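Local coordinates for protein N-(5'-phosphoribosyl)anthranilate isomerase (PDB 4WUI) that probably catalyses the isomerisation of N-(5-phospho-beta-D-ribosyl)anthranilate to 1-(2-carboxyphenylamino)-1-deoxy-D-ribulose 5-phosphate, a step of tryptophan biosynthesis, at residues V62-I67 with H85-D90; V103-S108 with V117-E122; H136-A141 with I167-P172; R151-G156 with G174-S179. All blocks are in the same frame, centred on the assembly; numbering follows the deposited sequence.

Interaction 1: residues V62-I67 with H85-D90; sequences VATTPI and HGQYSD
Tyr88 reaches across to the 62-67 loop and gives its hydroxyl proton to a main-chain carbonyl, the bond from Tyr88 OH to Thr65 O measuring 2.6 Å. The hydroxyl lies in the carbonyl plane and uses a lone pair, with a C=O...donor angle of 126°. Val62 crosses the tyrosine at about a right angle, its CG2 methyl 3.3 Å from Tyr88 OH and also packed on CE2. Ile67 approaches the other ortho carbon of the phenol, with its CD1 4.1 Å from Tyr88 CE1. The carbonyl oxygen Ala63 O comes within 3.4 Å of Tyr88 CE2, so the 62-67 loop curls round the hydroxyl end of the ring.

A type I turn from His85 to Tyr88 positions the ring, and Tyr88 CG stands anti to its own carbonyl carbon (chi1 -73°), beside the backbone N. The start of this turn is tied to the facing loop by the bond from His85 N to Val62 O, 3.0 Å. Within the turn, His85 ND1 donates to Gln87 OE1 at 2.6 Å, the acceptor lying in the imidazole plane. This bond probably limits the rotation of the glutamine amide, whose NE2 rests 3.9 Å from Ala63 CB.

Both loops follow barrel strands, 57-62 and 81-84, and lead into helices 67-77 and 90-99. They therefore lie at the end of the barrel where active sites of this fold are found, and Thr65 OG1 and Asp90 N each bind a citrate, probably from the crystallisation liquor. Toward the barrel wall, Val62 packs on Leu82 and Leu84 of strand 81-84, while Ile67 reaches Tyr95 and Ala96 of helix 90-99.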
loop_
_atom_site.group_PDB
_atom_site.type_symbol
_atom_site.label_atom_id
_atom_site.label_comp_id
_atom_site.label_asym_id
_atom_site.label_seq_id
_atom_site.Cartn_x
_atom_site.Cartn_y
_atom_site.Cartn_z
ATOM N N VAL A 62 -8.213 -4.213 4.058
ATOM C CA VAL A 62 -9.040 -5.379 4.303
ATOM C C VAL A 62 -8.999 -6.341 3.123
ATOM O O VAL A 62 -8.654 -5.977 1.994
ATOM C CB VAL A 62 -10.509 -4.985 4.613
ATOM C CG1 VAL A 62 -10.591 -4.261 5.939
ATOM C CG2 VAL A 62 -11.088 -4.114 3.491
ATOM N N ALA A 63 -9.379 -7.579 3.394
ATOM C CA ALA A 63 -9.337 -8.650 2.404
ATOM C C ALA A 63 -10.590 -9.519 2.391
ATOM O O ALA A 63 -11.100 -9.845 1.324
ATOM C CB ALA A 63 -8.104 -9.528 2.628
ATOM N N THR A 64 -11.073 -9.917 3.573
ATOM C CA THR A 64 -12.124 -10.911 3.723
ATOM C C THR A 64 -13.296 -10.378 4.547
ATOM O O THR A 64 -14.226 -11.109 4.856
ATOM C CB THR A 64 -11.550 -12.213 4.379
ATOM O OG1 THR A 64 -10.857 -11.879 5.574
ATOM C CG2 THR A 64 -10.617 -12.920 3.405
ATOM N N THR A 65 -13.251 -9.119 4.936
ATOM C CA THR A 65 -14.279 -8.495 5.762
ATOM C C THR A 65 -15.469 -8.110 4.866
ATOM O O THR A 65 -15.290 -7.418 3.881
ATOM C CB THR A 65 -13.707 -7.254 6.459
ATOM O OG1 THR A 65 -12.560 -7.608 7.252
ATOM C CG2 THR A 65 -14.747 -6.561 7.311
ATOM N N PRO A 66 -16.702 -8.530 5.199
ATOM C CA PRO A 66 -17.860 -8.100 4.399
ATOM C C PRO A 66 -17.840 -6.591 4.216
ATOM O O PRO A 66 -17.551 -5.859 5.162
ATOM C CB PRO A 66 -19.053 -8.542 5.240
ATOM C CG PRO A 66 -18.536 -9.742 6.007
ATOM C CD PRO A 66 -17.095 -9.428 6.308
ATOM N N ILE A 67 -18.154 -6.118 3.013
ATOM C CA ILE A 67 -17.913 -4.727 2.693
ATOM C C ILE A 67 -18.627 -3.747 3.610
ATOM O O ILE A 67 -18.050 -2.723 3.956
ATOM C CB ILE A 67 -18.191 -4.445 1.177
ATOM C CG1 ILE A 67 -17.627 -3.085 0.742
ATOM C CG2 ILE A 67 -19.662 -4.559 0.843
ATOM C CD1 ILE A 67 -16.122 -2.991 0.848
ATOM N N HIS A 85 -8.550 -5.370 -0.907
ATOM C CA HIS A 85 -7.753 -6.338 -1.633
ATOM C C HIS A 85 -8.536 -6.938 -2.812
ATOM O O HIS A 85 -9.734 -6.690 -3.003
ATOM C CB HIS A 85 -7.317 -7.422 -0.683
ATOM C CG HIS A 85 -6.046 -8.108 -1.071
ATOM N ND1 HIS A 85 -5.973 -9.460 -1.348
ATOM C CD2 HIS A 85 -4.777 -7.637 -1.164
ATOM C CE1 HIS A 85 -4.719 -9.790 -1.611
ATOM N NE2 HIS A 85 -3.974 -8.699 -1.512
ATOM N N GLY A 86 -7.858 -7.745 -3.613
ATOM C CA GLY A 86 -8.412 -8.203 -4.874
ATOM C C GLY A 86 -9.570 -9.187 -4.785
ATOM O O GLY A 86 -10.252 -9.414 -5.797
ATOM N N GLN A 87 -9.830 -9.736 -3.603
ATOM C CA GLN A 87 -10.984 -10.608 -3.416
ATOM C C GLN A 87 -12.294 -9.878 -3.610
ATOM O O GLN A 87 -13.295 -10.499 -3.902
ATOM C CB GLN A 87 -11.003 -11.289 -2.007
ATOM C CG GLN A 87 -9.902 -12.285 -1.692
ATOM C CD GLN A 87 -8.741 -11.634 -0.987
ATOM O OE1 GLN A 87 -8.375 -10.492 -1.298
ATOM N NE2 GLN A 87 -8.152 -12.346 -0.023
ATOM N N TYR A 88 -12.303 -8.581 -3.345
ATOM C CA TYR A 88 -13.550 -7.855 -3.411
ATOM C C TYR A 88 -14.039 -7.759 -4.851
ATOM O O TYR A 88 -13.273 -7.510 -5.796
ATOM C CB TYR A 88 -13.383 -6.458 -2.801
ATOM C CG TYR A 88 -13.270 -6.517 -1.301
ATOM C CD1 TYR A 88 -14.423 -6.594 -0.518
ATOM C CD2 TYR A 88 -12.040 -6.531 -0.663
ATOM C CE1 TYR A 88 -14.357 -6.696 0.873
ATOM C CE2 TYR A 88 -11.963 -6.627 0.717
ATOM C CZ TYR A 88 -13.108 -6.699 1.476
ATOM O OH TYR A 88 -12.968 -6.810 2.852
ATOM N N SER A 89 -15.346 -7.893 -5.016
ATOM C CA SER A 89 -15.931 -7.739 -6.336
ATOM C C SER A 89 -15.883 -6.280 -6.796
ATOM O O SER A 89 -15.799 -5.335 -6.004
ATOM C CB SER A 89 -17.382 -8.189 -6.326
ATOM O OG SER A 89 -18.135 -7.293 -5.522
ATOM N N ASP A 90 -16.028 -6.090 -8.099
ATOM C CA ASP A 90 -16.156 -4.736 -8.625
ATOM C C ASP A 90 -17.333 -4.012 -7.978
ATOM O O ASP A 90 -17.258 -2.803 -7.687
ATOM C CB ASP A 90 -16.425 -4.756 -10.133
ATOM C CG ASP A 90 -15.316 -5.409 -10.953
ATOM O OD1 ASP A 90 -14.170 -5.530 -10.482
ATOM O OD2 ASP A 90 -15.604 -5.768 -12.128
#

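Interaction 2: residues V103-S108 with V117-E122; sequences VWRATS and VGAYGE
Arg105 and Glu122 form a buried salt bridge in which two guanidinium nitrogens grip one carboxylate oxygen: NE lies 3.0 Å and NH2 2.9 Å from Glu122 OE2. The oxygen sits in the guanidinium plane, but both nitrogens meet it from the same face of the carboxylate, whose plane is turned 80° from the guanidinium. Glu122 CG lies between its own backbone N and carbonyl carbon (chi1 72°), and the chain then folds back over its own loop. There Tyr120 N donates to Glu122 OE1 at 3.0 Å, and Gly118 N makes a weak bond to OE2. Tyr120 brings the rim of its ring over one face of the guanidinium, CD2 being 3.7 Å from Arg105 NE. A water joins Val103 N to Gly121 O, and Arg105 NH1 and Tyr120 OH both go on to Asn114. An alanine in place of Glu122 would probably leave the arginine charge without its mate and the amides of Gly118 and Tyr120 without their acceptor, freeing the loop to shift. No helix separates strands 103-108 and 124-128, a departure from the regular barrel known in this family; the carboxylate thus acts as the polar hub of the loop, and the arginine is likely to keep it ionised.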
loop_
_atom_site.group_PDB
_atom_site.type_symbol
_atom_site.label_atom_id
_atom_site.label_comp_id
_atom_site.label_asym_id
_atom_site.label_seq_id
_atom_site.Cartn_x
_atom_site.Cartn_y
_atom_site.Cartn_z
ATOM N N VAL A 103 -11.393 5.447 -1.429
ATOM C CA VAL A 103 -11.349 3.992 -1.588
ATOM C C VAL A 103 -10.282 3.628 -2.597
ATOM O O VAL A 103 -10.222 4.218 -3.684
ATOM C CB VAL A 103 -12.724 3.420 -1.973
ATOM C CG1 VAL A 103 -12.647 1.927 -2.261
ATOM C CG2 VAL A 103 -13.752 3.741 -0.874
ATOM N N TRP A 104 -9.427 2.680 -2.237
ATOM C CA TRP A 104 -8.386 2.159 -3.115
ATOM C C TRP A 104 -8.738 0.723 -3.493
ATOM O O TRP A 104 -9.173 -0.053 -2.656
ATOM C CB TRP A 104 -7.017 2.228 -2.464
ATOM C CG TRP A 104 -6.512 3.603 -2.185
ATOM C CD1 TRP A 104 -7.095 4.787 -2.475
ATOM C CD2 TRP A 104 -5.261 3.912 -1.592
ATOM N NE1 TRP A 104 -6.302 5.822 -2.082
ATOM C CE2 TRP A 104 -5.155 5.316 -1.543
ATOM C CE3 TRP A 104 -4.234 3.130 -1.070
ATOM C CZ2 TRP A 104 -4.062 5.959 -0.964
ATOM C CZ3 TRP A 104 -3.147 3.779 -0.520
ATOM C CH2 TRP A 104 -3.073 5.164 -0.451
ATOM N N ARG A 105 -8.550 0.417 -4.771
ATOM C CA ARG A 105 -8.775 -0.881 -5.376
ATOM C C ARG A 105 -7.380 -1.538 -5.527
ATOM O O ARG A 105 -6.517 -1.012 -6.178
ATOM C CB ARG A 105 -9.545 -0.715 -6.751
ATOM C CG ARG A 105 -9.804 -2.008 -7.512
ATOM C CD ARG A 105 -10.821 -1.885 -8.610
ATOM N NE ARG A 105 -10.424 -1.025 -9.711
ATOM C CZ ARG A 105 -9.890 -1.422 -10.860
ATOM N NH1 ARG A 105 -9.558 -2.671 -11.070
ATOM N NH2 ARG A 105 -9.612 -0.515 -11.770
ATOM N N ALA A 106 -7.105 -2.649 -4.873
ATOM C CA ALA A 106 -5.894 -3.404 -5.091
ATOM C C ALA A 106 -6.169 -4.607 -6.001
ATOM O O ALA A 106 -7.244 -5.212 -5.934
ATOM C CB ALA A 106 -5.286 -3.876 -3.753
ATOM N N THR A 107 -5.200 -4.943 -6.860
ATOM C CA THR A 107 -5.296 -6.101 -7.732
ATOM C C THR A 107 -3.913 -6.589 -8.098
ATOM O O THR A 107 -2.904 -6.013 -7.725
ATOM C CB THR A 107 -6.066 -5.773 -9.021
ATOM O OG1 THR A 107 -6.359 -6.981 -9.738
ATOM C CG2 THR A 107 -5.313 -4.795 -9.910
ATOM N N SER A 108 -3.846 -7.669 -8.843
ATOM C CA SER A 108 -2.538 -8.136 -9.240
ATOM C C SER A 108 -2.546 -8.434 -10.692
ATOM O O SER A 108 -3.584 -8.644 -11.275
ATOM C CB SER A 108 -2.179 -9.357 -8.459
ATOM O OG SER A 108 -3.110 -10.339 -8.795
ATOM N N VAL A 117 -7.812 3.423 -13.831
ATOM C CA VAL A 117 -8.056 3.937 -12.492
ATOM C C VAL A 117 -9.384 4.688 -12.463
ATOM O O VAL A 117 -9.649 5.563 -13.283
ATOM C CB VAL A 117 -6.921 4.846 -11.976
ATOM C CG1 VAL A 117 -7.172 5.244 -10.544
ATOM C CG2 VAL A 117 -5.566 4.146 -12.084
ATOM N N GLY A 118 -10.192 4.372 -11.472
ATOM C CA GLY A 118 -11.479 4.996 -11.265
ATOM C C GLY A 118 -12.624 4.280 -11.965
ATOM O O GLY A 118 -13.760 4.746 -11.867
ATOM N N ALA A 119 -12.374 3.153 -12.608
ATOM C CA ALA A 119 -13.407 2.401 -13.291
ATOM C C ALA A 119 -14.573 2.024 -12.401
ATOM O O ALA A 119 -15.689 1.930 -12.885
ATOM C CB ALA A 119 -12.814 1.157 -13.887
ATOM N N TYR A 120 -14.321 1.781 -11.113
ATOM C CA TYR A 120 -15.358 1.384 -10.165
ATOM C C TYR A 120 -15.469 2.352 -8.997
ATOM O O TYR A 120 -15.966 1.979 -7.937
ATOM C CB TYR A 120 -15.133 -0.075 -9.698
ATOM C CG TYR A 120 -14.988 -0.977 -10.876
ATOM C CD1 TYR A 120 -16.041 -1.163 -11.769
ATOM C CD2 TYR A 120 -13.792 -1.600 -11.171
ATOM C CE1 TYR A 120 -15.897 -1.938 -12.906
ATOM C CE2 TYR A 120 -13.657 -2.391 -12.299
ATOM C CZ TYR A 120 -14.706 -2.539 -13.166
ATOM O OH TYR A 120 -14.543 -3.312 -14.311
ATOM N N GLY A 121 -15.054 3.602 -9.202
ATOM C CA GLY A 121 -15.161 4.648 -8.204
ATOM C C GLY A 121 -13.943 4.847 -7.316
ATOM O O GLY A 121 -13.914 5.772 -6.512
ATOM N N GLU A 122 -12.938 3.999 -7.449
ATOM C CA GLU A 122 -11.754 4.128 -6.606
ATOM C C GLU A 122 -10.953 5.381 -6.965
ATOM O O GLU A 122 -10.913 5.842 -8.104
ATOM C CB GLU A 122 -10.893 2.896 -6.721
ATOM C CG GLU A 122 -10.153 2.739 -8.010
ATOM C CD GLU A 122 -10.936 2.140 -9.167
ATOM O OE1 GLU A 122 -12.163 1.899 -9.105
ATOM O OE2 GLU A 122 -10.272 1.895 -10.213
HETATM O O HOH W 1 -12.728 6.676 -3.875
#

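Interaction 3: residues H136-A141 with I167-P172; sequences HTWDFA and ITTTSP
Trp138 and Thr170 join the long loop after strand 124-128 to the last turn of helix 163-170, on the outside of the barrel. The indole NE1 donates to Thr170 OG1 at 3.1 Å with an N-H...O angle of 143°, the hydroxyl oxygen lying close to the ring plane at its edge. Trp138 CG is anti to the backbone N (chi1 179°), and from there the indole extends to the helix. CD1 of the indole also comes within 3.2 Å of Thr169 OG1, itself hydrogen-bonded to Asp165 O one helical turn back. In the (beta-alpha)8 fold this helix links the last two barrel strands, and the indole wedges between it and strand 152-155, also touching Ala132 and Leu158. Replacing Trp138 by an alanine would probably leave Thr170 OG1 without its indole donor and open a gap between the helix and the loop. Two residues on, Phe140 crosses Thr169 at about a right angle, its CD2 3.5 Å from Thr169 CB and 3.8 Å from the CG2 methyl. A water donates to Phe140 O at 2.8 Å and lies 3.1 Å from Thr170 OG1, bridging loop and helix. Asp165 reaches back as well, its OD2 accepting from Trp138 N.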
loop_
_atom_site.group_PDB
_atom_site.type_symbol
_atom_site.label_atom_id
_atom_site.label_comp_id
_atom_site.label_asym_id
_atom_site.label_seq_id
_atom_site.Cartn_x
_atom_site.Cartn_y
_atom_site.Cartn_z
ATOM N N HIS A 136 17.805 -10.746 -10.997
ATOM C CA HIS A 136 18.852 -9.837 -10.517
ATOM C C HIS A 136 18.467 -8.384 -10.731
ATOM O O HIS A 136 18.878 -7.493 -9.967
ATOM C CB HIS A 136 20.172 -10.111 -11.248
ATOM C CG HIS A 136 20.895 -11.326 -10.766
ATOM N ND1 HIS A 136 20.475 -12.066 -9.680
ATOM C CD2 HIS A 136 22.028 -11.916 -11.211
ATOM C CE1 HIS A 136 21.307 -13.074 -9.490
ATOM N NE2 HIS A 136 22.259 -13.004 -10.405
ATOM N N THR A 137 17.710 -8.130 -11.802
ATOM C CA THR A 137 17.246 -6.791 -12.096
ATOM C C THR A 137 15.727 -6.796 -12.302
ATOM O O THR A 137 15.150 -7.829 -12.644
ATOM C CB THR A 137 17.994 -6.176 -13.332
ATOM O OG1 THR A 137 17.696 -6.926 -14.518
ATOM C CG2 THR A 137 19.517 -6.159 -13.117
ATOM N N TRP A 138 15.102 -5.639 -12.094
ATOM C CA TRP A 138 13.652 -5.500 -12.087
ATOM C C TRP A 138 13.083 -5.759 -13.481
ATOM O O TRP A 138 13.535 -5.143 -14.454
ATOM C CB TRP A 138 13.286 -4.097 -11.629
ATOM C CG TRP A 138 11.831 -3.828 -11.605
ATOM C CD1 TRP A 138 11.119 -3.082 -12.533
ATOM C CD2 TRP A 138 10.878 -4.278 -10.644
ATOM N NE1 TRP A 138 9.800 -3.049 -12.188
ATOM C CE2 TRP A 138 9.618 -3.764 -11.026
ATOM C CE3 TRP A 138 10.966 -5.041 -9.471
ATOM C CZ2 TRP A 138 8.458 -4.018 -10.276
ATOM C CZ3 TRP A 138 9.818 -5.272 -8.723
ATOM C CH2 TRP A 138 8.588 -4.772 -9.136
ATOM N N ASP A 139 12.068 -6.620 -13.590
ATOM C CA ASP A 139 11.526 -6.988 -14.885
ATOM C C ASP A 139 10.508 -5.945 -15.322
ATOM O O ASP A 139 9.294 -6.149 -15.193
ATOM C CB ASP A 139 10.916 -8.377 -14.868
ATOM C CG ASP A 139 10.489 -8.820 -16.250
ATOM O OD1 ASP A 139 10.701 -8.081 -17.246
ATOM O OD2 ASP A 139 9.963 -9.930 -16.328
ATOM N N PHE A 140 10.992 -4.834 -15.860
ATOM C CA PHE A 140 10.091 -3.754 -16.222
ATOM C C PHE A 140 9.169 -4.142 -17.372
ATOM O O PHE A 140 8.122 -3.501 -17.559
ATOM C CB PHE A 140 10.791 -2.420 -16.453
ATOM C CG PHE A 140 11.809 -2.380 -17.579
ATOM C CD1 PHE A 140 11.415 -2.033 -18.881
ATOM C CD2 PHE A 140 13.161 -2.555 -17.315
ATOM C CE1 PHE A 140 12.375 -1.891 -19.873
ATOM C CE2 PHE A 140 14.118 -2.405 -18.315
ATOM C CZ PHE A 140 13.720 -2.080 -19.601
ATOM N N ALA A 141 9.485 -5.201 -18.114
ATOM C CA ALA A 141 8.600 -5.684 -19.151
ATOM C C ALA A 141 7.283 -6.181 -18.615
ATOM O O ALA A 141 6.296 -6.237 -19.357
ATOM C CB ALA A 141 9.241 -6.757 -19.957
ATOM N N ILE A 167 11.704 1.863 -9.601
ATOM C CA ILE A 167 11.203 3.220 -9.851
ATOM C C ILE A 167 11.828 3.802 -11.107
ATOM O O ILE A 167 11.161 4.457 -11.885
ATOM C CB ILE A 167 11.439 4.127 -8.630
ATOM C CG1 ILE A 167 10.467 3.698 -7.498
ATOM C CG2 ILE A 167 11.248 5.619 -8.985
ATOM C CD1 ILE A 167 10.734 4.411 -6.198
ATOM N N THR A 168 13.123 3.596 -11.295
ATOM C CA THR A 168 13.797 4.163 -12.466
ATOM C C THR A 168 13.206 3.629 -13.762
ATOM O O THR A 168 12.978 4.370 -14.720
ATOM C CB THR A 168 15.310 3.860 -12.392
ATOM O OG1 THR A 168 15.891 4.507 -11.256
ATOM C CG2 THR A 168 16.039 4.352 -13.619
ATOM N N THR A 169 12.960 2.323 -13.793
ATOM C CA THR A 169 12.546 1.651 -15.019
ATOM C C THR A 169 11.048 1.713 -15.275
ATOM O O THR A 169 10.642 1.773 -16.427
ATOM C CB THR A 169 13.040 0.203 -15.102
ATOM O OG1 THR A 169 12.456 -0.577 -14.049
ATOM C CG2 THR A 169 14.567 0.128 -15.059
ATOM N N THR A 170 10.239 1.687 -14.218
ATOM C CA THR A 170 8.800 1.629 -14.338
ATOM C C THR A 170 8.103 2.991 -14.093
ATOM O O THR A 170 6.973 3.183 -14.526
ATOM C CB THR A 170 8.234 0.498 -13.417
ATOM O OG1 THR A 170 8.648 -0.769 -13.961
ATOM C CG2 THR A 170 6.759 0.450 -13.352
ATOM N N SER A 171 8.787 3.916 -13.429
ATOM C CA SER A 171 8.255 5.272 -13.198
ATOM C C SER A 171 6.801 5.247 -12.696
ATOM O O SER A 171 5.934 5.888 -13.247
ATOM C CB SER A 171 8.384 6.125 -14.479
ATOM O OG SER A 171 9.720 6.189 -14.931
ATOM N N PRO A 172 6.538 4.521 -11.604
ATOM C CA PRO A 172 5.168 4.464 -11.099
ATOM C C PRO A 172 4.753 5.772 -10.442
ATOM O O PRO A 172 5.595 6.531 -9.971
ATOM C CB PRO A 172 5.228 3.355 -10.049
ATOM C CG PRO A 172 6.624 3.518 -9.490
ATOM C CD PRO A 172 7.490 3.865 -10.712
HETATM O O HOH W 2 7.486 -0.867 -16.826
#

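Interaction 4: residues R151-G156 with G174-S179; sequences RWLLAG and GVDVSS
Leu153 turns its CG anti to its own carbonyl carbon (chi1 -56°), beside the backbone N. From that carbon the CD2 branch lies against the backbone of Gly174, 3.6 Å from its CA. A side chain on Gly174 would run into this methyl, so the glycine lets leucine and main chain pack directly. Two residues along, Asp176 CG is set anti to the backbone N (chi1 -169°), and the carboxylate it carries forms a salt bridge through OD1 with Lys7, close to a bound citrate. Asp176 CB lies 4.1 Å from Ala155 CB.

The strands themselves are joined by a pair of backbone bonds made by one residue. Leu154 N donates to Gly174 O at 2.9 Å, nearly straight, and Leu154 O accepts from Asp176 N, also at 2.9 Å. Leu154 thus pairs in parallel with Val175, whose CA-H points to the same carbonyl, Val175 CA to Leu154 O being 3.3 Å. Past the paired residues, a water accepts from Gly156 N and sits 2.8 Å from Asp176 O, extending the link where the strands part. The short strands diverge by 43°, in keeping with the strong twist of a small closed barrel.

Leu154 and Val175 share the outer face, where Val175 meets Phe196 of helix 190-204. Leu153 faces the interior, beside Tyr5 and Leu124. Strand 152-155, helix 163-170 and strand 174-177 make up a beta-alpha-beta unit whose second strand, the eighth of the TIM barrel, closes against the first, 5-8.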
loop_
_atom_site.group_PDB
_atom_site.type_symbol
_atom_site.label_atom_id
_atom_site.label_comp_id
_atom_site.label_asym_id
_atom_site.label_seq_id
_atom_site.Cartn_x
_atom_site.Cartn_y
_atom_site.Cartn_z
ATOM N N ARG A 151 -3.847 7.495 -11.087
ATOM C CA ARG A 151 -3.153 7.406 -9.802
ATOM C C ARG A 151 -3.048 5.941 -9.388
ATOM O O ARG A 151 -4.056 5.262 -9.236
ATOM C CB ARG A 151 -3.930 8.212 -8.752
ATOM C CG ARG A 151 -4.096 9.692 -9.143
ATOM C CD ARG A 151 -4.828 10.556 -8.115
ATOM N NE ARG A 151 -6.222 10.171 -7.991
ATOM C CZ ARG A 151 -7.199 10.987 -7.635
ATOM N NH1 ARG A 151 -6.966 12.245 -7.311
ATOM N NH2 ARG A 151 -8.425 10.512 -7.631
ATOM N N TRP A 152 -1.821 5.459 -9.225
ATOM C CA TRP A 152 -1.608 4.053 -8.907
ATOM C C TRP A 152 -0.372 3.863 -8.069
ATOM O O TRP A 152 0.553 4.671 -8.100
ATOM C CB TRP A 152 -1.525 3.188 -10.186
ATOM C CG TRP A 152 -0.309 3.364 -11.039
ATOM C CD1 TRP A 152 0.023 4.418 -11.823
ATOM C CD2 TRP A 152 0.733 2.391 -11.219
ATOM N NE1 TRP A 152 1.207 4.193 -12.461
ATOM C CE2 TRP A 152 1.652 2.938 -12.127
ATOM C CE3 TRP A 152 0.964 1.094 -10.715
ATOM C CZ2 TRP A 152 2.743 2.223 -12.605
ATOM C CZ3 TRP A 152 2.048 0.404 -11.168
ATOM C CH2 TRP A 152 2.937 0.962 -12.090
ATOM N N LEU A 153 -0.357 2.761 -7.323
ATOM C CA LEU A 153 0.843 2.321 -6.597
ATOM C C LEU A 153 1.309 1.004 -7.144
ATOM O O LEU A 153 0.515 0.082 -7.340
ATOM C CB LEU A 153 0.596 2.162 -5.089
ATOM C CG LEU A 153 0.056 3.385 -4.349
ATOM C CD1 LEU A 153 -0.163 3.053 -2.872
ATOM C CD2 LEU A 153 0.931 4.611 -4.508
ATOM N N LEU A 154 2.617 0.902 -7.353
ATOM C CA LEU A 154 3.269 -0.343 -7.691
ATOM C C LEU A 154 3.618 -1.090 -6.411
ATOM O O LEU A 154 4.223 -0.538 -5.506
ATOM C CB LEU A 154 4.570 -0.031 -8.446
ATOM C CG LEU A 154 5.473 -1.202 -8.785
ATOM C CD1 LEU A 154 4.826 -2.145 -9.779
ATOM C CD2 LEU A 154 6.844 -0.712 -9.286
ATOM N N ALA A 155 3.294 -2.371 -6.390
ATOM C CA ALA A 155 3.756 -3.297 -5.377
ATOM C C ALA A 155 4.312 -4.523 -6.065
ATOM O O ALA A 155 4.003 -4.799 -7.235
ATOM C CB ALA A 155 2.636 -3.682 -4.444
ATOM N N GLY A 156 5.128 -5.290 -5.367
ATOM C CA GLY A 156 5.535 -6.597 -5.853
ATOM C C GLY A 156 6.855 -6.998 -5.258
ATOM O O GLY A 156 7.876 -7.075 -5.959
ATOM N N GLY A 174 3.416 5.897 -7.550
ATOM C CA GLY A 174 3.889 5.687 -6.203
ATOM C C GLY A 174 4.204 4.212 -6.007
ATOM O O GLY A 174 4.032 3.397 -6.929
ATOM N N VAL A 175 4.658 3.876 -4.796
ATOM C CA VAL A 175 5.027 2.498 -4.454
ATOM C C VAL A 175 4.419 2.122 -3.106
ATOM O O VAL A 175 4.160 2.984 -2.251
ATOM C CB VAL A 175 6.571 2.299 -4.413
ATOM C CG1 VAL A 175 7.164 2.453 -5.800
ATOM C CG2 VAL A 175 7.229 3.252 -3.417
ATOM N N ASP A 176 4.225 0.824 -2.937
ATOM C CA ASP A 176 3.735 0.215 -1.703
ATOM C C ASP A 176 4.714 -0.876 -1.309
ATOM O O ASP A 176 5.105 -1.685 -2.153
ATOM C CB ASP A 176 2.351 -0.394 -1.977
ATOM C CG ASP A 176 1.609 -0.831 -0.722
ATOM O OD1 ASP A 176 1.194 0.048 0.045
ATOM O OD2 ASP A 176 1.401 -2.035 -0.515
ATOM N N VAL A 177 5.079 -0.917 -0.027
ATOM C CA VAL A 177 6.056 -1.888 0.478
ATOM C C VAL A 177 5.555 -2.442 1.797
ATOM O O VAL A 177 4.979 -1.738 2.601
ATOM C CB VAL A 177 7.461 -1.214 0.635
ATOM C CG1 VAL A 177 7.472 -0.098 1.638
ATOM C CG2 VAL A 177 8.576 -2.221 0.921
ATOM N N SER A 178 5.844 -3.723 2.036
ATOM C CA SER A 178 5.469 -4.388 3.274
ATOM C C SER A 178 6.539 -5.417 3.658
ATOM O O SER A 178 7.359 -5.143 4.530
ATOM C CB SER A 178 4.089 -5.012 3.195
ATOM O OG SER A 178 3.823 -5.642 4.451
ATOM N N SER A 179 6.537 -6.581 3.026
ATOM C CA SER A 179 7.469 -7.620 3.440
ATOM C C SER A 179 8.923 -7.187 3.317
ATOM O O SER A 179 9.769 -7.607 4.100
ATOM C CB SER A 179 7.202 -8.903 2.668
ATOM O OG SER A 179 7.383 -8.747 1.294
HETATM O O HOH W 3 5.965 -4.314 -2.722
#

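From the N terminus, interaction 1 comes first, closing the segment that holds helix 67-77 and strand 81-84 by joining two neighbouring beta-alpha loops. Interaction 2 follows in series and closes the helix-free connection between the parallel strands 103-108 and 124-128; the two touch where Asp90 packs against Tyr120. Interactions 3 and 4 cross, their segments alternating along the chain: the loop at 136-141 meets the end of helix 163-170, while the strands before and after that helix pair with each other. They touch through Pro172 on Trp152 and Trp138 on Leu154. Interactions 2 and 4 share the barrel sheet, meeting inside it where Trp104 packs on Leu153.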